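Local coordinates for alkane monooxygenase (PDB 3B9O), which belongs to the luciferase-like monooxygenase family of TIM-barrel proteins and binds flavin mononucleotide, at residues L152-R157 / G228-G233; L160-L165 / A237-E242; P272-M277 / P425-A430. One frame throughout, in Å; residues are numbered along the deposited sequence.

Contact 1 (L152-R157 / G228-G233); sequences LEHDER and GMSERG. With FMN (flavin mononucleotide), chain C.
Ser230 OG is gripped by three groups where the phosphate of FMN meets the protein. His154 NE2 donates to it over 3.0 Å, and Ser230 OG lies in the plane of the imidazole, at the ring edge. Gly233 N donates to the same oxygen at 3.1 Å, with an N-H...acceptor angle of 158°. This is an N-cap bond, since Ser230 stands just before helix 231-240. The hydroxyl in turn donates to FMN O2P. That bond is modelled very short, so its exact length should carry no weight. With chi1 at 69°, OG sits between the backbone N and the carbonyl carbon of Ser230, turned back toward the first turn of the helix. The backbone of Ser230 joins in: its N donates to FMN O3P over 3.0 Å.

Beside this polar knot, Asp155 lies across the aliphatic start of Arg232. Asp155 OD1 is 3.5 Å from Arg232 CB. The carboxylate and guanidinium planes stand 78° apart and their charged atoms do not meet. Arg232 instead sends NH2 to salt bridges with Asp159 and Asp162. One water completes the seam. It donates to Asp155 OD1 at 3.1 Å and accepts from Arg232 N, also at 3.1 Å. Within 152-157, Arg157 NE donates to Leu152 O over 2.9 Å, which holds the loop at Leu152 against a side chain of the helix's first turn.

Tyr158 OH, His138 ND1 and Ser137 N also bond FMN. The phosphate lies at the N-terminal end of helix 231-240, where Ser230 N and its hydroxyl meet it. The helix dipole would probably favour its negative charge. One serine hydroxyl caps that helix and binds the phosphate; with His154 NE2, Gly233 N and FMN O2P as partners, its rotation is probably fixed.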
loop_
_atom_site.group_PDB
_atom_site.type_symbol
_atom_site.label_atom_id
_atom_site.label_comp_id
_atom_site.label_asym_id
_atom_site.label_seq_id
_atom_site.Cartn_x
_atom_site.Cartn_y
_atom_site.Cartn_z
ATOM N N LEU A 152 11.490 -19.009 -6.791
ATOM C CA LEU A 152 10.646 -19.431 -5.690
ATOM C C LEU A 152 9.186 -19.531 -6.114
ATOM O O LEU A 152 8.671 -18.671 -6.854
ATOM C CB LEU A 152 10.804 -18.490 -4.484
ATOM C CG LEU A 152 12.191 -18.358 -3.856
ATOM C CD1 LEU A 152 12.065 -17.597 -2.546
ATOM C CD2 LEU A 152 12.884 -19.724 -3.637
ATOM N N GLU A 153 8.536 -20.587 -5.615
ATOM C CA GLU A 153 7.098 -20.804 -5.782
ATOM C C GLU A 153 6.327 -19.798 -4.917
ATOM O O GLU A 153 6.879 -19.295 -3.956
ATOM C CB GLU A 153 6.749 -22.224 -5.325
ATOM C CG GLU A 153 7.349 -23.326 -6.196
ATOM C CD GLU A 153 6.385 -23.796 -7.266
ATOM O OE1 GLU A 153 6.122 -23.033 -8.243
ATOM O OE2 GLU A 153 5.885 -24.939 -7.112
ATOM N N HIS A 154 5.069 -19.532 -5.280
ATOM C CA HIS A 154 4.178 -18.591 -4.582
ATOM C C HIS A 154 4.270 -18.624 -3.041
ATOM O O HIS A 154 4.546 -17.599 -2.413
ATOM C CB HIS A 154 2.730 -18.795 -5.032
ATOM C CG HIS A 154 1.734 -18.000 -4.238
ATOM N ND1 HIS A 154 1.231 -16.788 -4.664
ATOM C CD2 HIS A 154 1.174 -18.233 -3.030
ATOM C CE1 HIS A 154 0.377 -16.329 -3.766
ATOM N NE2 HIS A 154 0.335 -17.181 -2.760
ATOM N N ASP A 155 4.049 -19.801 -2.436
ATOM C CA ASP A 155 4.010 -19.916 -0.983
ATOM C C ASP A 155 5.394 -19.750 -0.373
ATOM O O ASP A 155 5.548 -19.132 0.690
ATOM C CB ASP A 155 3.383 -21.247 -0.541
ATOM C CG ASP A 155 1.846 -21.198 -0.485
ATOM O OD1 ASP A 155 1.217 -20.330 -1.148
ATOM O OD2 ASP A 155 1.272 -22.048 0.250
ATOM N N GLU A 156 6.397 -20.296 -1.052
ATOM C CA GLU A 156 7.772 -20.190 -0.610
ATOM C C GLU A 156 8.259 -18.716 -0.577
ATOM O O GLU A 156 9.067 -18.333 0.264
ATOM C CB GLU A 156 8.652 -21.030 -1.533
ATOM C CG GLU A 156 10.091 -21.045 -1.152
ATOM C CD GLU A 156 10.897 -22.065 -1.945
ATOM O OE1 GLU A 156 10.359 -22.657 -2.936
ATOM O OE2 GLU A 156 12.078 -22.251 -1.552
ATOM N N ARG A 157 7.756 -17.899 -1.491
ATOM C CA ARG A 157 8.034 -16.460 -1.429
ATOM C C ARG A 157 7.611 -15.828 -0.095
ATOM O O ARG A 157 8.294 -14.931 0.391
ATOM C CB ARG A 157 7.349 -15.734 -2.592
ATOM C CG ARG A 157 8.066 -15.983 -3.914
ATOM C CD ARG A 157 7.282 -15.511 -5.110
ATOM N NE ARG A 157 8.043 -15.880 -6.282
ATOM C CZ ARG A 157 8.475 -15.044 -7.219
ATOM N NH1 ARG A 157 8.173 -13.749 -7.184
ATOM N NH2 ARG A 157 9.180 -15.527 -8.222
ATOM N N GLY A 228 -2.144 -8.876 -0.297
ATOM C CA GLY A 228 -1.915 -10.231 -0.847
ATOM C C GLY A 228 -2.990 -11.116 -0.248
ATOM O O GLY A 228 -2.998 -11.396 0.977
ATOM N N MET A 229 -3.936 -11.488 -1.099
ATOM C CA MET A 229 -5.213 -12.104 -0.659
ATOM C C MET A 229 -5.235 -13.645 -0.634
ATOM O O MET A 229 -6.213 -14.266 -0.171
ATOM C CB MET A 229 -6.372 -11.569 -1.521
ATOM C CG MET A 229 -6.800 -10.150 -1.185
ATOM S SD MET A 229 -7.634 -9.926 0.420
ATOM C CE MET A 229 -6.656 -10.723 1.657
ATOM N N SER A 230 -4.174 -14.255 -1.155
ATOM C CA SER A 230 -4.034 -15.720 -1.116
ATOM C C SER A 230 -4.106 -16.195 0.317
ATOM O O SER A 230 -3.935 -15.398 1.258
ATOM C CB SER A 230 -2.722 -16.160 -1.765
ATOM O OG SER A 230 -1.634 -15.761 -0.950
ATOM N N GLU A 231 -4.376 -17.484 0.510
ATOM C CA GLU A 231 -4.478 -17.996 1.867
ATOM C C GLU A 231 -3.163 -17.795 2.631
ATOM O O GLU A 231 -3.171 -17.399 3.791
ATOM C CB GLU A 231 -4.924 -19.458 1.873
ATOM C CG GLU A 231 -5.060 -19.998 3.278
ATOM C CD GLU A 231 -5.703 -21.358 3.357
ATOM O OE1 GLU A 231 -5.646 -21.954 4.465
ATOM O OE2 GLU A 231 -6.262 -21.814 2.329
ATOM N N ARG A 232 -2.039 -18.040 1.960
ATOM C CA ARG A 232 -0.718 -17.798 2.541
ATOM C C ARG A 232 -0.512 -16.304 2.904
ATOM O O ARG A 232 0.044 -15.992 3.967
ATOM C CB ARG A 232 0.385 -18.274 1.569
ATOM C CG ARG A 232 1.807 -18.308 2.158
ATOM C CD ARG A 232 1.908 -19.198 3.413
ATOM N NE ARG A 232 3.218 -19.079 4.055
ATOM C CZ ARG A 232 3.584 -18.111 4.919
ATOM N NH1 ARG A 232 2.730 -17.141 5.278
ATOM N NH2 ARG A 232 4.804 -18.133 5.452
ATOM N N GLY A 233 -0.904 -15.415 1.995
ATOM C CA GLY A 233 -0.899 -13.974 2.214
ATOM C C GLY A 233 -1.718 -13.555 3.437
ATOM O O GLY A 233 -1.244 -12.801 4.270
HETATM N N1 FMN C . 1.639 -6.576 -5.702
HETATM C C2 FMN C . 2.681 -5.800 -6.078
HETATM O O2 FMN C . 3.710 -6.371 -6.546
HETATM N N3 FMN C . 2.572 -4.439 -5.934
HETATM C C4 FMN C . 1.443 -3.860 -5.413
HETATM O O4 FMN C . 1.370 -2.620 -5.282
HETATM C C4A FMN C . 0.363 -4.662 -5.013
HETATM N N5 FMN C . -0.789 -4.153 -4.481
HETATM C C5A FMN C . -1.814 -4.992 -4.127
HETATM C C6 FMN C . -3.019 -4.503 -3.587
HETATM C C7 FMN C . -4.055 -5.383 -3.217
HETATM C C7M FMN C . -5.358 -4.874 -2.639
HETATM C C8 FMN C . -3.889 -6.751 -3.377
HETATM C C8M FMN C . -4.994 -7.706 -2.988
HETATM C C9 FMN C . -2.698 -7.253 -3.917
HETATM C C9A FMN C . -1.658 -6.385 -4.297
HETATM N N10 FMN C . -0.505 -6.876 -4.820
HETATM C C10 FMN C . 0.493 -6.045 -5.183
HETATM C "C1'" FMN C . -0.297 -8.328 -5.012
HETATM C "C2'" FMN C . 0.504 -8.896 -3.828
HETATM O "O2'" FMN C . 0.871 -7.862 -2.914
HETATM C "C3'" FMN C . 1.781 -9.668 -4.200
HETATM O "O3'" FMN C . 2.605 -8.972 -5.161
HETATM C "C4'" FMN C . 1.514 -11.146 -4.558
HETATM O "O4'" FMN C . 2.096 -11.507 -5.815
HETATM C "C5'" FMN C . 0.034 -11.544 -4.588
HETATM O "O5'" FMN C . -0.248 -11.995 -3.269
HETATM P P FMN C . -1.334 -13.131 -2.938
HETATM O O1P FMN C . -1.157 -14.165 -4.037
HETATM O O2P FMN C . -0.934 -13.568 -1.560
HETATM O O3P FMN C . -2.692 -12.464 -3.054
HETATM O O HOH W 1 -1.728 -19.359 -0.837
#

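Contact 2 (L160-L165 / A237-E242); sequences LADEYL and AAKHAE
The His240 ring stands with its edge to Asp162 and one face to Leu165. His240 CG lies anti to the carbonyl carbon (chi1 -64°), which carries the ring toward both. At the edge, His240 NE2 donates to Asp162 OD2 over 2.8 Å, with an N-H...acceptor angle of 164°. The oxygen lies almost in the ring plane and is met nearly end-on to its C-O bond. The carboxylate is turned 37° from the ring. Over the face, Leu165 CD1 makes a CH-pi contact, 3.5 Å from the centroid of the His240 ring. The opposite face is backed by the neighbouring Lys239, whose CG lies toward the rim.

Lys239 runs out extended and crosses Asp162 at about a right angle. Lys239 CD passes 3.6 Å from Asp162 OD2. Lys239 NZ makes a long salt bridge to the same oxygen, also at 3.6 Å. The other carboxylate oxygen, OD1, is taken by a salt bridge from Arg232. Both carboxylate oxygens of Asp162 are therefore held by helix 231-240. His240 ND1 is bonded to Tyr169 OH, so both ring nitrogens have partners and the ring's rotation is fixed.

The contact joins the middle of helix 154-174 to the C-terminal end of helix 231-240. Phe236 packs against Ala161, Asp162 and Leu165 in the same interface. Just beyond, Glu242 pairs with Ile224 and leads into barrel strand 243-246.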
loop_
_atom_site.group_PDB
_atom_site.type_symbol
_atom_site.label_atom_id
_atom_site.label_comp_id
_atom_site.label_asym_id
_atom_site.label_seq_id
_atom_site.Cartn_x
_atom_site.Cartn_y
_atom_site.Cartn_z
ATOM N N LEU A 160 10.130 -16.762 2.655
ATOM C CA LEU A 160 11.252 -15.849 2.491
ATOM C C LEU A 160 10.925 -14.474 3.121
ATOM O O LEU A 160 11.735 -13.902 3.876
ATOM C CB LEU A 160 11.603 -15.725 0.995
ATOM C CG LEU A 160 12.526 -14.570 0.593
ATOM C CD1 LEU A 160 13.885 -14.675 1.276
ATOM C CD2 LEU A 160 12.700 -14.547 -0.902
ATOM N N ALA A 161 9.723 -13.972 2.835
ATOM C CA ALA A 161 9.245 -12.760 3.469
ATOM C C ALA A 161 9.239 -12.834 5.014
ATOM O O ALA A 161 9.595 -11.848 5.684
ATOM C CB ALA A 161 7.870 -12.408 2.921
ATOM N N ASP A 162 8.814 -13.979 5.587
ATOM C CA ASP A 162 8.883 -14.171 7.019
ATOM C C ASP A 162 10.286 -13.871 7.556
ATOM O O ASP A 162 10.443 -13.090 8.498
ATOM C CB ASP A 162 8.500 -15.611 7.405
ATOM C CG ASP A 162 7.008 -15.814 7.522
ATOM O OD1 ASP A 162 6.527 -16.891 7.104
ATOM O OD2 ASP A 162 6.295 -14.928 8.056
ATOM N N GLU A 163 11.301 -14.468 6.924
ATOM C CA GLU A 163 12.673 -14.354 7.428
ATOM C C GLU A 163 13.222 -12.942 7.119
ATOM O O GLU A 163 13.997 -12.407 7.893
ATOM C CB GLU A 163 13.590 -15.397 6.779
ATOM C CG GLU A 163 14.875 -15.594 7.566
ATOM C CD GLU A 163 15.876 -16.480 6.877
ATOM O OE1 GLU A 163 15.501 -17.457 6.189
ATOM O OE2 GLU A 163 17.050 -16.187 7.012
ATOM N N TYR A 164 12.801 -12.371 5.984
ATOM C CA TYR A 164 13.167 -11.013 5.597
ATOM C C TYR A 164 12.727 -10.034 6.723
ATOM O O TYR A 164 13.512 -9.194 7.187
ATOM C CB TYR A 164 12.472 -10.677 4.258
ATOM C CG TYR A 164 13.070 -9.496 3.525
ATOM C CD1 TYR A 164 13.766 -9.686 2.323
ATOM C CD2 TYR A 164 12.964 -8.189 4.049
ATOM C CE1 TYR A 164 14.337 -8.637 1.622
ATOM C CE2 TYR A 164 13.559 -7.093 3.350
ATOM C CZ TYR A 164 14.235 -7.338 2.143
ATOM O OH TYR A 164 14.821 -6.281 1.481
ATOM N N LEU A 165 11.466 -10.137 7.113
ATOM C CA LEU A 165 10.929 -9.361 8.247
ATOM C C LEU A 165 11.647 -9.680 9.569
ATOM O O LEU A 165 11.920 -8.778 10.348
ATOM C CB LEU A 165 9.415 -9.531 8.354
ATOM C CG LEU A 165 8.559 -8.605 7.459
ATOM C CD1 LEU A 165 7.134 -8.946 7.746
ATOM C CD2 LEU A 165 8.792 -7.127 7.781
ATOM N N ALA A 237 -0.263 -11.658 6.685
ATOM C CA ALA A 237 -0.962 -10.530 7.293
ATOM C C ALA A 237 -1.278 -10.725 8.777
ATOM O O ALA A 237 -0.974 -9.858 9.600
ATOM C CB ALA A 237 -2.277 -10.237 6.489
ATOM N N ALA A 238 -1.877 -11.877 9.127
ATOM C CA ALA A 238 -2.267 -12.190 10.514
ATOM C C ALA A 238 -1.072 -12.181 11.447
ATOM O O ALA A 238 -1.138 -11.668 12.584
ATOM C CB ALA A 238 -2.995 -13.558 10.573
ATOM N N LYS A 239 0.039 -12.705 10.943
ATOM C CA LYS A 239 1.264 -12.790 11.708
ATOM C C LYS A 239 1.954 -11.409 11.883
ATOM O O LYS A 239 2.448 -11.123 12.943
ATOM C CB LYS A 239 2.231 -13.766 11.008
ATOM C CG LYS A 239 3.486 -14.078 11.826
ATOM C CD LYS A 239 4.366 -15.103 11.133
ATOM C CE LYS A 239 5.481 -15.501 12.095
ATOM N NZ LYS A 239 6.493 -16.338 11.403
ATOM N N HIS A 240 2.030 -10.604 10.823
ATOM C CA HIS A 240 2.908 -9.416 10.823
ATOM C C HIS A 240 2.224 -8.068 10.689
ATOM O O HIS A 240 2.713 -7.079 11.229
ATOM C CB HIS A 240 3.847 -9.480 9.618
ATOM C CG HIS A 240 4.797 -10.631 9.639
ATOM N ND1 HIS A 240 5.962 -10.627 10.382
ATOM C CD2 HIS A 240 4.785 -11.802 8.958
ATOM C CE1 HIS A 240 6.619 -11.758 10.174
ATOM N NE2 HIS A 240 5.915 -12.495 9.326
ATOM N N ALA A 241 1.174 -8.000 9.876
ATOM C CA ALA A 241 0.642 -6.703 9.440
ATOM C C ALA A 241 -0.080 -5.899 10.539
ATOM O O ALA A 241 -0.905 -6.437 11.311
ATOM C CB ALA A 241 -0.268 -6.880 8.228
ATOM N N GLU A 242 0.242 -4.615 10.600
ATOM C CA GLU A 242 -0.548 -3.679 11.395
ATOM C C GLU A 242 -1.736 -3.117 10.587
ATOM O O GLU A 242 -2.779 -2.730 11.175
ATOM C CB GLU A 242 0.323 -2.518 11.874
ATOM C CG GLU A 242 1.564 -2.911 12.618
ATOM C CD GLU A 242 2.364 -1.685 12.980
ATOM O OE1 GLU A 242 2.014 -1.027 13.991
ATOM O OE2 GLU A 242 3.345 -1.401 12.252
#

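Contact 3 (P272-M277 / P425-A430); sequences PDHIKM and PDDHIA
Asp427 points its side chain at the ring of His274. From CB the chain turns, at chi1 72°, so that CG lies between the backbone N and the carbonyl carbon of Asp427. CG brings the carboxylate up to the imidazole with the two planes 88° apart, almost perpendicular. OD2 comes in at the ring edge, close to the ring plane. As modelled, Asp427 OD2 is 3.4 Å from His274 NE2. The imidazole is probably turned over, so the ring atom that really faces OD2 is uncertain, and a hydrogen bond is neither proved nor excluded. The other oxygen is clearer: OD1 accepts from the backbone N of Asn271, just before segment 272-277. The carboxylate thus has one oxygen on a backbone N-H and the other beside a side chain.

Pro425 adds the nonpolar part. Its CG approaches the same imidazole obliquely. Pro425 and Asp427 both lie in a type I beta turn, closed by His428 N to Pro425 O at 3.2 Å, and both meet the ring. On the other side of the contact, Ile275 N bonds Pro272 O at 3.1 Å, across the short 3-10 segment that carries His274. After the beta turn, Ala430 N donates to His428 ND1 over 3.1 Å, and His428 NE2 bonds His240 O, so both ring nitrogens have partners.

The contact lies at the surface. It sets the late segment 425-430, which follows helix 412-417, against the entry to strand 276-285. Lys276 pairs with Glu242 and Val244, and Met277 with Asp373 and Gly374, so the strand begins between its barrel neighbours. Ile275 packs on Ala265 of helix 251-265. His428 meets the ring of Tyr169 from helix 154-174, and Ile429 rests on helix 231-240.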
loop_
_atom_site.group_PDB
_atom_site.type_symbol
_atom_site.label_atom_id
_atom_site.label_comp_id
_atom_site.label_asym_id
_atom_site.label_seq_id
_atom_site.Cartn_x
_atom_site.Cartn_y
_atom_site.Cartn_z
ATOM N N PRO A 272 -6.435 -8.963 17.847
ATOM C CA PRO A 272 -6.910 -8.665 16.476
ATOM C C PRO A 272 -7.284 -7.175 16.246
ATOM O O PRO A 272 -7.270 -6.695 15.105
ATOM C CB PRO A 272 -8.098 -9.623 16.304
ATOM C CG PRO A 272 -8.592 -9.859 17.733
ATOM C CD PRO A 272 -7.301 -9.930 18.544
ATOM N N ASP A 273 -7.597 -6.463 17.322
ATOM C CA ASP A 273 -7.834 -5.023 17.286
ATOM C C ASP A 273 -6.534 -4.228 17.040
ATOM O O ASP A 273 -6.554 -2.991 16.918
ATOM C CB ASP A 273 -8.503 -4.553 18.580
ATOM C CG ASP A 273 -9.920 -5.095 18.742
ATOM O OD1 ASP A 273 -10.569 -5.512 17.728
ATOM O OD2 ASP A 273 -10.390 -5.106 19.895
ATOM N N HIS A 274 -5.406 -4.944 16.947
ATOM C CA HIS A 274 -4.129 -4.310 16.648
ATOM C C HIS A 274 -3.839 -4.417 15.136
ATOM O O HIS A 274 -2.731 -4.146 14.709
ATOM C CB HIS A 274 -3.011 -4.974 17.443
ATOM C CG HIS A 274 -2.990 -4.604 18.889
ATOM N ND1 HIS A 274 -3.952 -3.809 19.479
ATOM C CD2 HIS A 274 -2.115 -4.931 19.869
ATOM C CE1 HIS A 274 -3.669 -3.663 20.763
ATOM N NE2 HIS A 274 -2.555 -4.330 21.022
ATOM N N ILE A 275 -4.843 -4.857 14.360
ATOM C CA ILE A 275 -4.740 -4.916 12.912
ATOM C C ILE A 275 -5.854 -4.018 12.361
ATOM O O ILE A 275 -7.027 -4.246 12.661
ATOM C CB ILE A 275 -4.927 -6.380 12.368
ATOM C CG1 ILE A 275 -4.053 -7.398 13.119
ATOM C CG2 ILE A 275 -4.652 -6.418 10.863
ATOM C CD1 ILE A 275 -4.444 -8.884 12.866
ATOM N N LYS A 276 -5.519 -3.038 11.540
ATOM C CA LYS A 276 -6.520 -2.214 10.839
ATOM C C LYS A 276 -6.787 -2.764 9.444
ATOM O O LYS A 276 -5.874 -3.240 8.766
ATOM C CB LYS A 276 -6.009 -0.775 10.735
ATOM C CG LYS A 276 -5.640 -0.166 12.066
ATOM C CD LYS A 276 -6.881 0.326 12.810
ATOM C CE LYS A 276 -6.478 1.004 14.128
ATOM N NZ LYS A 276 -7.469 1.990 14.613
ATOM N N MET A 277 -8.045 -2.721 9.027
ATOM C CA MET A 277 -8.471 -3.317 7.752
ATOM C C MET A 277 -8.845 -2.192 6.811
ATOM O O MET A 277 -9.644 -1.331 7.192
ATOM C CB MET A 277 -9.681 -4.223 7.991
ATOM C CG MET A 277 -9.372 -5.388 8.967
ATOM S SD MET A 277 -8.210 -6.605 8.320
ATOM C CE MET A 277 -8.039 -7.637 9.774
ATOM N N PRO A 425 3.332 -2.736 19.400
ATOM C CA PRO A 425 2.836 -3.102 20.746
ATOM C C PRO A 425 3.477 -4.381 21.229
ATOM O O PRO A 425 4.115 -5.091 20.433
ATOM C CB PRO A 425 1.338 -3.271 20.532
ATOM C CG PRO A 425 1.202 -3.686 19.093
ATOM C CD PRO A 425 2.299 -2.897 18.367
ATOM N N ASP A 426 3.337 -4.663 22.525
ATOM C CA ASP A 426 3.959 -5.851 23.152
ATOM C C ASP A 426 3.529 -7.159 22.498
ATOM O O ASP A 426 4.252 -8.146 22.555
ATOM C CB ASP A 426 3.575 -5.913 24.630
ATOM C CG ASP A 426 4.284 -4.849 25.465
ATOM O OD1 ASP A 426 5.381 -4.378 25.060
ATOM O OD2 ASP A 426 3.734 -4.494 26.532
ATOM N N ASP A 427 2.336 -7.186 21.917
ATOM C CA ASP A 427 1.827 -8.448 21.341
ATOM C C ASP A 427 2.214 -8.715 19.883
ATOM O O ASP A 427 1.981 -9.821 19.360
ATOM C CB ASP A 427 0.323 -8.611 21.556
ATOM C CG ASP A 427 -0.490 -7.685 20.718
ATOM O OD1 ASP A 427 -1.629 -8.030 20.390
ATOM O OD2 ASP A 427 -0.035 -6.591 20.390
ATOM N N HIS A 428 2.800 -7.717 19.227
ATOM C CA HIS A 428 3.437 -7.928 17.920
ATOM C C HIS A 428 4.707 -8.810 18.009
ATOM O O HIS A 428 5.494 -8.663 18.930
ATOM C CB HIS A 428 3.765 -6.578 17.284
ATOM C CG HIS A 428 4.067 -6.667 15.821
ATOM N ND1 HIS A 428 5.288 -7.093 15.339
ATOM C CD2 HIS A 428 3.300 -6.406 14.737
ATOM C CE1 HIS A 428 5.267 -7.079 14.018
ATOM N NE2 HIS A 428 4.070 -6.664 13.628
ATOM N N ILE A 429 4.944 -9.693 17.043
ATOM C CA ILE A 429 6.119 -10.609 17.106
ATOM C C ILE A 429 7.528 -9.934 17.114
ATOM O O ILE A 429 8.491 -10.460 17.697
ATOM C CB ILE A 429 6.030 -11.747 16.012
ATOM C CG1 ILE A 429 5.968 -11.157 14.604
ATOM C CG2 ILE A 429 4.782 -12.608 16.236
ATOM C CD1 ILE A 429 6.195 -12.183 13.527
ATOM N N ALA A 430 7.646 -8.781 16.468
ATOM C CA ALA A 430 8.869 -7.981 16.496
ATOM C C ALA A 430 9.292 -7.547 17.898
ATOM O O ALA A 430 10.477 -7.318 18.134
ATOM C CB ALA A 430 8.721 -6.769 15.629
#

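Overall arrangement
Contacts 1 and 2 join the same two helices, 154-174 and 231-240, with centres about 11 Å apart. Their segments alternate along the chain. The salt bridge from Arg232 to Asp162 links them. Contact 1 lies at the N-terminal ends, by the FMN phosphate; contact 2 lies farther along. Contact 3 comes later in the chain, with its centre about 12 Å from that of contact 2 and 21 Å from that of contact 1. It touches contact 2 through His240 O to His428 NE2 and Glu242 O to Lys276 N. The three lead from the flavin site of the TIM barrel, by way of the two helices, to the late segment 425-430.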